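Local atomic coordinates of 2-keto-3-deoxygluconate kinase (PDB entry 2AFB), a protein that probably phosphorylates 2-keto-3-deoxygluconate, as a sugar kinase of the pfkB (ribokinase) family. Residues D286-G291 against P326-V331. Numbering follows the deposited sequence.
Sequences DRVGAG and PGDFVV
Asp286 and Gly327 make the direct hydrogen bond between 286-291 and 326-331: Gly327 N donates to Asp286 OD2 at 2.9 Å, approaching from above the carboxylate, 47° out of its plane. With Asp286 CG anti to the backbone N (chi1 -162°), the carboxylate reaches 326-331, and Asp286 OD1 accepts from Val288 N at 3.2 Å, an Asx turn. OD2 also forms a salt bridge with Arg24. An alanine in place of Asp286 would probably leave Gly327 N and Val288 N without their carboxylate acceptors and Arg24 without one of its carboxylates. The sequence DRVGAG corresponds to the DTxGAGD-type signature of pfkB kinases, whose glycines lead into a helix that in relatives helps form the anion hole; here a type II turn from Arg287 to Ala290, closed by Ala290 N to Arg287 O at 3.1 Å, has Gly289 as N-cap of helix 290-304. A CB on Gly289 would clash with Asp328 O and, at phi 89°, press on Val288 O. A water donates to both Gly289 O (2.9 Å) and Asp328 O (2.6 Å), linking the two carbonyls. The Val288 CG1 methyl rests in van der Waals contact against the Asp328 carboxylate, 3.4 Å from Asp328 OD1; that carboxylate is held by Arg24 and Tyr100. Val288 O and Gly327 O, both acceptors, share Lys322 NZ as donor.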
loop_
_atom_site.group_PDB
_atom_site.type_symbol
_atom_site.label_atom_id
_atom_site.label_comp_id
_atom_site.label_asym_id
_atom_site.label_seq_id
_atom_site.Cartn_x
_atom_site.Cartn_y
_atom_site.Cartn_z
ATOM N N ASP A 286 -13.264 6.360 12.637
ATOM C CA ASP A 286 -14.020 7.035 11.573
ATOM C C ASP A 286 -15.419 7.349 12.074
ATOM O O ASP A 286 -16.271 6.472 12.074
ATOM C CB ASP A 286 -14.103 6.146 10.323
ATOM C CG ASP A 286 -14.473 6.931 9.024
ATOM O OD1 ASP A 286 -15.135 8.036 9.092
ATOM O OD2 ASP A 286 -14.077 6.408 7.934
ATOM N N ARG A 287 -15.664 8.607 12.443
ATOM C CA ARG A 287 -16.992 8.996 12.955
ATOM C C ARG A 287 -18.073 9.114 11.881
ATOM O O ARG A 287 -19.268 9.195 12.202
ATOM C CB ARG A 287 -16.926 10.307 13.729
ATOM C CG ARG A 287 -17.248 11.545 12.911
ATOM C CD ARG A 287 -17.106 12.826 13.744
ATOM N NE ARG A 287 -18.357 13.532 14.080
ATOM C CZ ARG A 287 -18.414 14.840 14.416
ATOM N NH1 ARG A 287 -17.310 15.580 14.442
ATOM N NH2 ARG A 287 -19.570 15.434 14.723
ATOM N N VAL A 288 -17.672 9.164 10.618
ATOM C CA VAL A 288 -18.654 9.244 9.531
ATOM C C VAL A 288 -19.650 8.065 9.630
ATOM O O VAL A 288 -19.251 6.913 9.822
ATOM C CB VAL A 288 -18.010 9.303 8.112
ATOM C CG1 VAL A 288 -19.101 9.368 7.027
ATOM C CG2 VAL A 288 -17.118 10.546 8.018
ATOM N N GLY A 289 -20.936 8.375 9.500
ATOM C CA GLY A 289 -22.000 7.332 9.568
ATOM C C GLY A 289 -22.544 7.047 10.963
ATOM O O GLY A 289 -23.495 6.270 11.116
ATOM N N ALA A 290 -21.978 7.675 11.990
ATOM C CA ALA A 290 -22.332 7.280 13.371
ATOM C C ALA A 290 -23.794 7.638 13.688
ATOM O O ALA A 290 -24.587 6.810 14.181
ATOM C CB ALA A 290 -21.380 7.938 14.359
ATOM N N GLY A 291 -24.167 8.858 13.330
ATOM C CA GLY A 291 -25.574 9.279 13.390
ATOM C C GLY A 291 -26.489 8.399 12.578
ATOM O O GLY A 291 -27.642 8.164 12.969
ATOM N N PRO A 326 -13.800 1.866 9.858
ATOM C CA PRO A 326 -13.478 2.643 8.663
ATOM C C PRO A 326 -14.605 2.584 7.633
ATOM O O PRO A 326 -15.244 1.555 7.480
ATOM C CB PRO A 326 -12.215 1.963 8.110
ATOM C CG PRO A 326 -11.579 1.282 9.298
ATOM C CD PRO A 326 -12.748 0.852 10.145
ATOM N N GLY A 327 -14.914 3.734 7.035
ATOM C CA GLY A 327 -15.977 3.845 6.051
ATOM C C GLY A 327 -17.253 4.420 6.603
ATOM O O GLY A 327 -17.276 4.953 7.715
ATOM N N ASP A 328 -18.313 4.344 5.793
ATOM C CA ASP A 328 -19.585 4.988 6.110
ATOM C C ASP A 328 -20.607 3.962 6.672
ATOM O O ASP A 328 -21.548 4.323 7.377
ATOM C CB ASP A 328 -20.189 5.676 4.848
ATOM C CG ASP A 328 -19.412 6.902 4.362
ATOM O OD1 ASP A 328 -18.257 7.076 4.730
ATOM O OD2 ASP A 328 -19.964 7.711 3.569
ATOM N N PHE A 329 -20.437 2.694 6.326
ATOM C CA PHE A 329 -21.397 1.661 6.684
ATOM C C PHE A 329 -20.872 0.917 7.927
ATOM O O PHE A 329 -19.670 0.732 8.085
ATOM C CB PHE A 329 -21.467 0.652 5.519
ATOM C CG PHE A 329 -22.192 1.120 4.275
ATOM C CD1 PHE A 329 -22.690 2.422 4.113
ATOM C CD2 PHE A 329 -22.328 0.238 3.201
ATOM C CE1 PHE A 329 -23.336 2.800 2.945
ATOM C CE2 PHE A 329 -23.000 0.626 2.036
ATOM C CZ PHE A 329 -23.523 1.894 1.925
ATOM N N VAL A 330 -21.763 0.456 8.793
ATOM C CA VAL A 330 -21.379 -0.455 9.863
ATOM C C VAL A 330 -21.072 -1.831 9.272
ATOM O O VAL A 330 -21.632 -2.236 8.237
ATOM C CB VAL A 330 -22.490 -0.668 10.945
ATOM C CG1 VAL A 330 -22.862 0.631 11.613
ATOM C CG2 VAL A 330 -23.747 -1.377 10.370
ATOM N N VAL A 331 -20.151 -2.524 9.919
ATOM C CA VAL A 331 -19.978 -3.964 9.777
ATOM C C VAL A 331 -20.186 -4.450 11.201
ATOM O O VAL A 331 -19.287 -4.305 12.026
ATOM C CB VAL A 331 -18.533 -4.318 9.292
ATOM C CG1 VAL A 331 -18.289 -5.779 9.258
ATOM C CG2 VAL A 331 -18.252 -3.688 7.943
HETATM O O HOH W 1 -23.297 4.039 9.330
#